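Uncharacterized protein (Bacteroides ovatus, PDB 4FS7) is of unknown function but, as an extracellular leucine-rich repeat protein of the BspA type, probably serves in binding other proteins. Local coordinates at residues L222-S228 / L244-Y250; K229-I235 / G251-S257; G269-C275 / E290-C296. All blocks are in the same frame, centred on the assembly; numbering follows the deposited sequence.

Contact 1. Residues L222-S228 / L244-Y250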
loop_
_atom_site.group_PDB
_atom_site.type_symbol
_atom_site.label_atom_id
_atom_site.label_comp_id
_atom_site.label_asym_id
_atom_site.label_seq_id
_atom_site.Cartn_x
_atom_site.Cartn_y
_atom_site.Cartn_z
ATOM N N LEU A 222 -6.632 7.507 -4.024
ATOM C CA LEU A 222 -5.478 6.725 -3.499
ATOM C C LEU A 222 -5.222 7.136 -2.065
ATOM O O LEU A 222 -5.007 8.304 -1.781
ATOM C CB LEU A 222 -4.141 6.958 -4.239
ATOM C CG LEU A 222 -4.095 6.731 -5.730
ATOM C CD1 LEU A 222 -2.716 7.064 -6.331
ATOM C CD2 LEU A 222 -4.509 5.347 -6.135
ATOM N N GLY A 223 -5.216 6.160 -1.155
ATOM C CA GLY A 223 -5.077 6.401 0.263
ATOM C C GLY A 223 -3.640 6.658 0.717
ATOM O O GLY A 223 -2.660 6.628 -0.058
ATOM N N ASP A 224 -3.521 6.913 2.002
ATOM C CA ASP A 224 -2.262 7.255 2.602
ATOM C C ASP A 224 -1.225 6.154 2.373
ATOM O O ASP A 224 -1.533 4.976 2.565
ATOM C CB ASP A 224 -2.389 7.465 4.131
ATOM C CG ASP A 224 -3.280 8.622 4.557
ATOM O OD1 ASP A 224 -3.771 9.375 3.712
ATOM O OD2 ASP A 224 -3.459 8.748 5.788
ATOM N N PHE A 225 -0.021 6.501 1.927
ATOM C CA PHE A 225 1.048 5.565 1.688
ATOM C C PHE A 225 0.696 4.460 0.674
ATOM O O PHE A 225 1.361 3.447 0.602
ATOM C CB PHE A 225 1.555 4.899 2.994
ATOM C CG PHE A 225 2.239 5.836 3.938
ATOM C CD1 PHE A 225 3.626 6.037 3.856
ATOM C CD2 PHE A 225 1.548 6.462 4.939
ATOM C CE1 PHE A 225 4.270 6.876 4.740
ATOM C CE2 PHE A 225 2.222 7.318 5.822
ATOM C CZ PHE A 225 3.555 7.492 5.717
ATOM N N ALA A 226 -0.319 4.667 -0.183
ATOM C CA ALA A 226 -0.795 3.555 -1.021
ATOM C C ALA A 226 0.209 3.013 -1.986
ATOM O O ALA A 226 0.172 1.812 -2.308
ATOM C CB ALA A 226 -2.097 3.909 -1.741
ATOM N N LEU A 227 1.093 3.891 -2.470
ATOM C CA LEU A 227 2.128 3.508 -3.423
ATOM C C LEU A 227 3.502 3.837 -2.846
ATOM O O LEU A 227 4.446 4.050 -3.597
ATOM C CB LEU A 227 1.883 4.163 -4.790
ATOM C CG LEU A 227 0.662 3.646 -5.547
ATOM C CD1 LEU A 227 0.361 4.537 -6.761
ATOM C CD2 LEU A 227 0.968 2.217 -5.985
ATOM N N SER A 228 3.640 3.833 -1.536
ATOM C CA SER A 228 4.925 4.145 -0.910
ATOM C C SER A 228 5.915 3.033 -1.121
ATOM O O SER A 228 5.580 1.838 -1.057
ATOM C CB SER A 228 4.691 4.374 0.569
ATOM O OG SER A 228 5.901 4.512 1.270
ATOM N N LEU A 244 -6.037 12.415 -3.435
ATOM C CA LEU A 244 -4.861 11.673 -2.994
ATOM C C LEU A 244 -4.698 11.945 -1.508
ATOM O O LEU A 244 -4.847 13.093 -1.081
ATOM C CB LEU A 244 -3.583 12.122 -3.729
ATOM C CG LEU A 244 -3.641 12.106 -5.248
ATOM C CD1 LEU A 244 -2.358 12.633 -5.825
ATOM C CD2 LEU A 244 -3.955 10.718 -5.781
ATOM N N GLY A 245 -4.436 10.885 -0.744
ATOM C CA GLY A 245 -4.142 10.967 0.670
ATOM C C GLY A 245 -2.776 11.559 0.971
ATOM O O GLY A 245 -2.213 12.280 0.160
ATOM N N LYS A 246 -2.263 11.239 2.156
ATOM C CA LYS A 246 -0.940 11.693 2.581
ATOM C C LYS A 246 0.133 10.700 2.147
ATOM O O LYS A 246 -0.086 9.481 2.172
ATOM C CB LYS A 246 -0.918 11.797 4.096
ATOM C CG LYS A 246 -1.898 12.758 4.676
ATOM C CD LYS A 246 -2.111 12.534 6.197
ATOM C CE LYS A 246 -3.185 13.435 6.747
ATOM N NZ LYS A 246 -3.523 13.025 8.134
ATOM N N SER A 247 1.324 11.185 1.806
ATOM C CA SER A 247 2.473 10.304 1.735
ATOM C C SER A 247 2.282 9.167 0.710
ATOM O O SER A 247 2.877 8.113 0.848
ATOM C CB SER A 247 2.809 9.715 3.115
ATOM O OG SER A 247 2.940 10.760 4.085
ATOM N N VAL A 248 1.521 9.416 -0.357
ATOM C CA VAL A 248 1.125 8.358 -1.238
ATOM C C VAL A 248 2.316 7.690 -1.898
ATOM O O VAL A 248 2.273 6.492 -2.119
ATOM C CB VAL A 248 0.084 8.817 -2.281
ATOM C CG1 VAL A 248 -0.247 7.710 -3.282
ATOM C CG2 VAL A 248 -1.190 9.329 -1.622
ATOM N N PHE A 249 3.339 8.483 -2.250
ATOM C CA PHE A 249 4.497 7.993 -2.892
ATOM C C PHE A 249 5.742 8.094 -1.997
ATOM O O PHE A 249 6.893 8.160 -2.459
ATOM C CB PHE A 249 4.755 8.737 -4.215
ATOM C CG PHE A 249 3.657 8.532 -5.206
ATOM C CD1 PHE A 249 3.645 7.410 -6.048
ATOM C CD2 PHE A 249 2.590 9.409 -5.273
ATOM C CE1 PHE A 249 2.613 7.196 -6.942
ATOM C CE2 PHE A 249 1.580 9.211 -6.155
ATOM C CZ PHE A 249 1.565 8.092 -6.989
ATOM N N TYR A 250 5.533 8.037 -0.696
ATOM C CA TYR A 250 6.635 8.229 0.241
ATOM C C TYR A 250 7.804 7.327 -0.048
ATOM O O TYR A 250 7.665 6.111 -0.129
ATOM C CB TYR A 250 6.138 7.954 1.675
ATOM C CG TYR A 250 7.169 8.251 2.714
ATOM C CD1 TYR A 250 8.159 7.329 3.008
ATOM C CD2 TYR A 250 7.213 9.464 3.358
ATOM C CE1 TYR A 250 9.190 7.621 3.894
ATOM C CE2 TYR A 250 8.222 9.745 4.279
ATOM C CZ TYR A 250 9.205 8.838 4.520
ATOM O OH TYR A 250 10.211 9.215 5.413
HETATM O O HOH W 1 -4.766 10.352 7.524
#

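Contact 2. Residues K229-I235 / G251-S257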
loop_
_atom_site.group_PDB
_atom_site.type_symbol
_atom_site.label_atom_id
_atom_site.label_comp_id
_atom_site.label_asym_id
_atom_site.label_seq_id
_atom_site.Cartn_x
_atom_site.Cartn_y
_atom_site.Cartn_z
ATOM N N LYS A 229 7.169 3.387 -1.349
ATOM C CA LYS A 229 8.234 2.402 -1.542
ATOM C C LYS A 229 7.865 1.394 -2.617
ATOM O O LYS A 229 8.002 0.178 -2.435
ATOM C CB LYS A 229 8.575 1.703 -0.233
ATOM C CG LYS A 229 9.306 2.606 0.725
ATOM C CD LYS A 229 10.774 2.809 0.328
ATOM C CE LYS A 229 11.378 3.703 1.320
ATOM N NZ LYS A 229 12.520 4.439 0.808
ATOM N N THR A 230 7.330 1.901 -3.721
ATOM C CA THR A 230 7.114 1.113 -4.907
ATOM C C THR A 230 8.170 1.405 -5.963
ATOM O O THR A 230 9.042 2.259 -5.766
ATOM C CB THR A 230 5.691 1.290 -5.454
ATOM O OG1 THR A 230 5.507 2.652 -5.869
ATOM C CG2 THR A 230 4.617 0.809 -4.445
ATOM N N GLY A 231 8.092 0.695 -7.088
ATOM C CA GLY A 231 9.097 0.775 -8.130
ATOM C C GLY A 231 8.710 1.701 -9.273
ATOM O O GLY A 231 9.372 1.676 -10.319
ATOM N N VAL A 232 7.659 2.506 -9.115
ATOM C CA VAL A 232 7.177 3.315 -10.223
ATOM C C VAL A 232 8.229 4.322 -10.687
ATOM O O VAL A 232 8.976 4.894 -9.888
ATOM C CB VAL A 232 5.862 4.048 -9.828
ATOM C CG1 VAL A 232 4.750 2.969 -9.609
ATOM C CG2 VAL A 232 6.053 4.929 -8.579
ATOM N N LYS A 233 8.283 4.542 -12.002
ATOM C CA LYS A 233 9.315 5.414 -12.609
ATOM C C LYS A 233 8.794 6.769 -13.044
ATOM O O LYS A 233 9.445 7.782 -12.812
ATOM C CB LYS A 233 9.933 4.707 -13.824
ATOM C CG LYS A 233 11.078 5.496 -14.500
ATOM C CD LYS A 233 11.501 4.810 -15.839
ATOM C CE LYS A 233 12.936 5.136 -16.254
ATOM N NZ LYS A 233 13.958 4.475 -15.350
ATOM N N ASN A 234 7.626 6.814 -13.697
ATOM C CA ASN A 234 7.041 8.052 -14.198
ATOM C C ASN A 234 5.563 8.018 -13.901
ATOM O O ASN A 234 4.852 7.134 -14.378
ATOM C CB ASN A 234 7.274 8.227 -15.711
ATOM C CG ASN A 234 8.733 8.298 -16.062
ATOM O OD1 ASN A 234 9.424 9.305 -15.789
ATOM N ND2 ASN A 234 9.231 7.252 -16.626
ATOM N N ILE A 235 5.091 8.924 -13.063
ATOM C CA ILE A 235 3.714 8.963 -12.672
ATOM C C ILE A 235 3.028 10.155 -13.320
ATOM O O ILE A 235 3.500 11.301 -13.266
ATOM C CB ILE A 235 3.604 9.048 -11.107
ATOM C CG1 ILE A 235 3.917 7.700 -10.501
ATOM C CG2 ILE A 235 2.205 9.523 -10.659
ATOM C CD1 ILE A 235 2.834 6.600 -10.754
ATOM N N GLY A 251 9.003 7.903 -0.183
ATOM C CA GLY A 251 10.200 7.141 -0.255
ATOM C C GLY A 251 10.444 6.332 -1.509
ATOM O O GLY A 251 11.291 5.447 -1.507
ATOM N N CYS A 252 9.666 6.574 -2.571
ATOM C CA CYS A 252 9.876 5.852 -3.835
ATOM C C CYS A 252 11.231 6.253 -4.390
ATOM O O CYS A 252 11.444 7.395 -4.660
ATOM C CB CYS A 252 8.793 6.153 -4.849
ATOM S SG CYS A 252 7.200 5.422 -4.438
ATOM N N THR A 253 12.145 5.329 -4.551
ATOM C CA THR A 253 13.512 5.672 -4.947
ATOM C C THR A 253 13.777 5.618 -6.456
ATOM O O THR A 253 14.786 6.152 -6.927
ATOM C CB THR A 253 14.529 4.739 -4.229
ATOM O OG1 THR A 253 14.309 3.396 -4.621
ATOM C CG2 THR A 253 14.419 4.875 -2.730
ATOM N N ASP A 254 12.873 4.999 -7.208
ATOM C CA ASP A 254 13.011 4.853 -8.641
ATOM C C ASP A 254 12.175 5.852 -9.418
ATOM O O ASP A 254 12.244 5.943 -10.645
ATOM C CB ASP A 254 12.639 3.425 -9.080
ATOM C CG ASP A 254 13.561 2.393 -8.515
ATOM O OD1 ASP A 254 14.731 2.739 -8.364
ATOM O OD2 ASP A 254 13.101 1.268 -8.186
ATOM N N LEU A 255 11.405 6.671 -8.720
ATOM C CA LEU A 255 10.474 7.604 -9.315
ATOM C C LEU A 255 11.260 8.792 -9.828
ATOM O O LEU A 255 11.890 9.517 -9.033
ATOM C CB LEU A 255 9.433 8.042 -8.292
ATOM C CG LEU A 255 8.362 9.012 -8.730
ATOM C CD1 LEU A 255 7.521 8.473 -9.889
ATOM C CD2 LEU A 255 7.462 9.339 -7.529
ATOM N N GLU A 256 11.219 9.004 -11.138
ATOM C CA GLU A 256 11.991 10.035 -11.819
ATOM C C GLU A 256 11.222 11.276 -12.214
ATOM O O GLU A 256 11.803 12.358 -12.327
ATOM C CB GLU A 256 12.664 9.452 -13.046
ATOM C CG GLU A 256 13.694 8.405 -12.742
ATOM C CD GLU A 256 14.324 7.778 -14.006
ATOM O OE1 GLU A 256 14.115 8.317 -15.131
ATOM O OE2 GLU A 256 15.041 6.769 -13.862
ATOM N N SER A 257 9.955 11.136 -12.531
ATOM C CA SER A 257 9.123 12.261 -12.883
ATOM C C SER A 257 7.712 12.074 -12.386
ATOM O O SER A 257 7.197 10.948 -12.325
ATOM C CB SER A 257 9.061 12.573 -14.375
ATOM O OG SER A 257 8.298 11.633 -15.058
HETATM O O HOH W 2 10.004 4.349 -7.294
HETATM O O HOH W 3 11.070 2.624 -3.913
HETATM O O HOH W 4 12.275 9.613 -16.545
HETATM O O HOH W 5 5.553 12.161 -15.107
#

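Contact 3. Residues G269-C275 / E290-C296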
loop_
_atom_site.group_PDB
_atom_site.type_symbol
_atom_site.label_atom_id
_atom_site.label_comp_id
_atom_site.label_asym_id
_atom_site.label_seq_id
_atom_site.Cartn_x
_atom_site.Cartn_y
_atom_site.Cartn_z
ATOM N N GLY A 269 -0.476 15.943 2.581
ATOM C CA GLY A 269 0.909 16.292 2.725
ATOM C C GLY A 269 1.875 15.175 2.393
ATOM O O GLY A 269 1.514 14.005 2.304
ATOM N N SER A 270 3.137 15.559 2.237
ATOM C CA SER A 270 4.263 14.623 2.152
ATOM C C SER A 270 4.189 13.631 0.993
ATOM O O SER A 270 4.750 12.550 1.076
ATOM C CB SER A 270 4.399 13.862 3.465
ATOM O OG SER A 270 4.652 14.757 4.559
ATOM N N LEU A 271 3.577 14.015 -0.130
ATOM C CA LEU A 271 3.309 13.050 -1.181
ATOM C C LEU A 271 4.551 12.387 -1.721
ATOM O O LEU A 271 4.551 11.186 -1.967
ATOM C CB LEU A 271 2.527 13.629 -2.363
ATOM C CG LEU A 271 1.386 12.641 -2.818
ATOM C CD1 LEU A 271 0.255 12.773 -1.790
ATOM C CD2 LEU A 271 0.882 13.036 -4.199
ATOM N N PHE A 272 5.611 13.175 -1.950
ATOM C CA PHE A 272 6.857 12.708 -2.527
ATOM C C PHE A 272 8.012 12.851 -1.570
ATOM O O PHE A 272 9.180 12.944 -1.967
ATOM C CB PHE A 272 7.149 13.412 -3.851
ATOM C CG PHE A 272 6.030 13.271 -4.841
ATOM C CD1 PHE A 272 5.784 12.054 -5.467
ATOM C CD2 PHE A 272 5.190 14.306 -5.116
ATOM C CE1 PHE A 272 4.746 11.924 -6.344
ATOM C CE2 PHE A 272 4.110 14.166 -6.018
ATOM C CZ PHE A 272 3.894 12.935 -6.592
ATOM N N TYR A 273 7.706 12.794 -0.272
ATOM C CA TYR A 273 8.736 12.901 0.750
ATOM C C TYR A 273 9.785 11.811 0.546
ATOM O O TYR A 273 9.443 10.628 0.407
ATOM C CB TYR A 273 8.053 12.752 2.103
ATOM C CG TYR A 273 8.781 13.256 3.344
ATOM C CD1 TYR A 273 9.961 12.713 3.786
ATOM C CD2 TYR A 273 8.212 14.276 4.122
ATOM C CE1 TYR A 273 10.595 13.208 4.926
ATOM C CE2 TYR A 273 8.843 14.732 5.266
ATOM C CZ TYR A 273 10.018 14.193 5.652
ATOM O OH TYR A 273 10.634 14.657 6.796
ATOM N N ASN A 274 11.059 12.195 0.526
ATOM C CA ASN A 274 12.158 11.272 0.372
ATOM C C ASN A 274 12.170 10.525 -0.956
ATOM O O ASN A 274 12.778 9.462 -1.070
ATOM C CB ASN A 274 12.268 10.300 1.569
ATOM C CG ASN A 274 12.966 10.902 2.773
ATOM O OD1 ASN A 274 13.747 11.811 2.646
ATOM N ND2 ASN A 274 12.671 10.396 3.944
ATOM N N CYS A 275 11.576 11.119 -2.004
ATOM C CA CYS A 275 11.705 10.582 -3.363
ATOM C C CYS A 275 13.024 11.107 -3.939
ATOM O O CYS A 275 13.067 12.030 -4.723
ATOM C CB CYS A 275 10.525 10.957 -4.210
ATOM S SG CYS A 275 9.022 10.008 -3.770
ATOM N N GLU A 290 2.162 20.890 2.613
ATOM C CA GLU A 290 3.350 20.706 3.419
ATOM C C GLU A 290 4.178 19.510 2.972
ATOM O O GLU A 290 3.625 18.433 2.700
ATOM C CB GLU A 290 2.979 20.607 4.910
ATOM C CG GLU A 290 2.198 19.352 5.283
ATOM C CD GLU A 290 2.085 19.075 6.768
ATOM O OE1 GLU A 290 2.002 20.045 7.535
ATOM O OE2 GLU A 290 2.060 17.887 7.181
ATOM N N LYS A 291 5.489 19.695 2.927
ATOM C CA LYS A 291 6.453 18.640 2.796
ATOM C C LYS A 291 6.302 17.846 1.510
ATOM O O LYS A 291 6.874 16.743 1.414
ATOM C CB LYS A 291 6.389 17.705 4.023
ATOM C CG LYS A 291 6.575 18.432 5.361
ATOM C CD LYS A 291 6.100 17.591 6.558
ATOM C CE LYS A 291 6.122 18.373 7.842
ATOM N NZ LYS A 291 5.442 17.558 8.908
ATOM N N THR A 292 5.656 18.400 0.472
ATOM C CA THR A 292 5.385 17.595 -0.722
ATOM C C THR A 292 6.619 16.999 -1.336
ATOM O O THR A 292 6.605 15.826 -1.756
ATOM C CB THR A 292 4.580 18.432 -1.776
ATOM O OG1 THR A 292 3.315 18.807 -1.220
ATOM C CG2 THR A 292 4.325 17.661 -3.054
ATOM N N PHE A 293 7.667 17.822 -1.503
ATOM C CA PHE A 293 8.898 17.393 -2.113
ATOM C C PHE A 293 10.058 17.383 -1.136
ATOM O O PHE A 293 11.230 17.543 -1.509
ATOM C CB PHE A 293 9.220 18.275 -3.348
ATOM C CG PHE A 293 8.110 18.331 -4.335
ATOM C CD1 PHE A 293 7.856 17.250 -5.176
ATOM C CD2 PHE A 293 7.285 19.433 -4.419
ATOM C CE1 PHE A 293 6.829 17.280 -6.081
ATOM C CE2 PHE A 293 6.233 19.511 -5.345
ATOM C CZ PHE A 293 6.003 18.403 -6.156
ATOM N N TYR A 294 9.753 17.155 0.140
ATOM C CA TYR A 294 10.823 17.141 1.155
ATOM C C TYR A 294 11.889 16.125 0.797
ATOM O O TYR A 294 11.572 14.953 0.555
ATOM C CB TYR A 294 10.238 16.763 2.554
ATOM C CG TYR A 294 11.202 17.091 3.680
ATOM C CD1 TYR A 294 12.294 16.314 3.940
ATOM C CD2 TYR A 294 11.027 18.257 4.443
ATOM C CE1 TYR A 294 13.243 16.709 4.871
ATOM C CE2 TYR A 294 11.929 18.632 5.411
ATOM C CZ TYR A 294 13.056 17.862 5.619
ATOM O OH TYR A 294 14.043 18.241 6.507
ATOM N N GLY A 295 13.154 16.515 0.825
ATOM C CA GLY A 295 14.224 15.550 0.628
ATOM C C GLY A 295 14.341 15.026 -0.763
ATOM O O GLY A 295 14.985 13.994 -0.983
ATOM N N CYS A 296 13.783 15.714 -1.744
ATOM C CA CYS A 296 13.917 15.301 -3.153
ATOM C C CYS A 296 15.225 15.896 -3.678
ATOM O O CYS A 296 15.300 16.876 -4.409
ATOM C CB CYS A 296 12.683 15.750 -3.939
ATOM S SG CYS A 296 11.223 14.754 -3.518
HETATM O O HOH W 6 2.392 15.671 5.684
HETATM O O HOH W 7 2.029 16.411 -0.670
HETATM O O HOH W 8 16.114 12.401 0.906
#

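Contact 1. Residues L222-S228 / L244-Y250
L222 and L244 form a single parallel beta bridge, their CA atoms 5.0 Å apart, and the two segments then leave the sheet together through successive turns. G245 N gives its hydrogen to L222 O, F225 N to K246 O, and L227 N to V248 O at 2.9 Å, so the two segments stay bonded from the bridge into the turns. G245 passes close by the D224 carboxylate, and a beta carbon there would run into D224 OD1. That oxygen accepts from K246 N at 2.9 Å, met from above the carboxylate plane, while D224 OD2 reaches K246 NZ through a water. Such ladders of equivalent turns, one coil laid on the next, are the architecture of a leucine-rich repeat solenoid. On the inner side L222 CD1 rests 3.9 Å from L244 CD2, the two leucines running side by side, and the V248 side chain crosses that of L222 at about a right angle, its CG1 against L222 CD1. L227 CD1 lies 3.5 Å from F249 CE1, branched and flat apolar groups filling the core. At the outer side S247, small enough to slip beneath a ring, sets its CB 3.5 Å from the F225 centroid, squarely over the face. Buried S228 donates from OG to Y250 O at 2.8 Å; a chi1 of 173°, with OG opposite the backbone N, points it there.

Contact 2. Residues K229-I235 / G251-S257
N234 OD1 is gripped by S257 OG at 2.7 Å, in the carbonyl plane and on a lone pair, and by a water that also donates to E256 OE1. The two residues face each other across a parallel bridge between strands 234-237 and 257-260, neighbouring rungs of the leucine-rich repeat solenoid; short polar side chains suit this sheet surface, where they can bond from rung to rung. The bridge is closed by I235 N, which donates to S257 O at 3.0 Å. Just before it, K233 O takes a 2.7 Å bond from E256 N and a weak one from S257 N. Above this backbone K233 and E256 lie side by side, and a final bend (chi4 70°) brings K233 NZ over the carboxylate plane to E256 OE2, a salt bridge of 2.9 Å. Inward, L255 CD1 packs 3.7 Å from I235 CG1 and also meets V232 CG2, aliphatic branches suited to the buried side. At the start of the two segments, K229 folds back at chi2 (-76°) and lays its chain along G251, where a beta carbon would collide with K229 CE. K229 NZ meets G251 O at 2.8 Å, on a lone pair. A methionine in its place would probably leave G251 O without this charged donor. T230 OG1 bonds to L227 O, and the sulfur of C252 accepts from T230 N, with 3.6 Å between T230 N and C252 SG.

Contact 3. Residues G269-C275 / E290-C296
Y273 and Y294 form an offset stack, centroids 4.6 Å apart and planes only 12° from parallel. These tyrosines occupy equivalent positions in adjacent coils of a leucine-rich repeat solenoid, so identical turns place like rings side by side. With CG anti to the backbone N in both (chi1 -161° in Y273), the rings point the same way, and the slide between them puts Y294 CB over the face of Y273, 3.7 Å from its centroid, while Y273 OH lies over the rim of the Y294 face. A tyrosine suits this partly exposed ladder because its ring can stack while, in Y294, the hydroxyl bonds to E317 of the next coil. The aliphatic part of K291 runs alongside the Y273 ring, CB 3.9 Å from Y273 CD2.

F272 takes the buried side. Its ring is nearly parallel to that of F293 but slid so far that they barely overlap, and the meeting is of F272 CD2 with F293 CE1 at 3.5 Å. F272 also meets the ring of F249, continuing a row of phenylalanines through the core. The backbone keeps these rows in step: S270 N donates to E290 O, F272 N to T292 O and N274 N to Y294 O, the last at 2.8 Å and almost straight. G295 has a positive phi, and a beta carbon there would strike N274 OD1, so glycine fits the turn. A water donates both to that oxygen and to G295 O, at 2.7 Å from the latter.

Contacts 1 and 2 cross along the chain: 222-228 runs straight into 229-235, and 244-250 into 251-257, so together they join one pair of neighbouring coils, first at the turns after strands 221-222 and 243-244, then on the way into strands 234-237 and 257-260. Their centres lie about 12 Å apart. Contact 3 comes later in the chain, its centre about 11 Å from that of contact 1 and about 13 Å from that of contact 2, and repeats the turn packing between the next two coils. F249 to F272 and Y250 to Y273 carry the aromatic rows from contact 1 into contact 3, and G251 N probably bonds to Y273 O. The result is a continuous, helix-free solenoid.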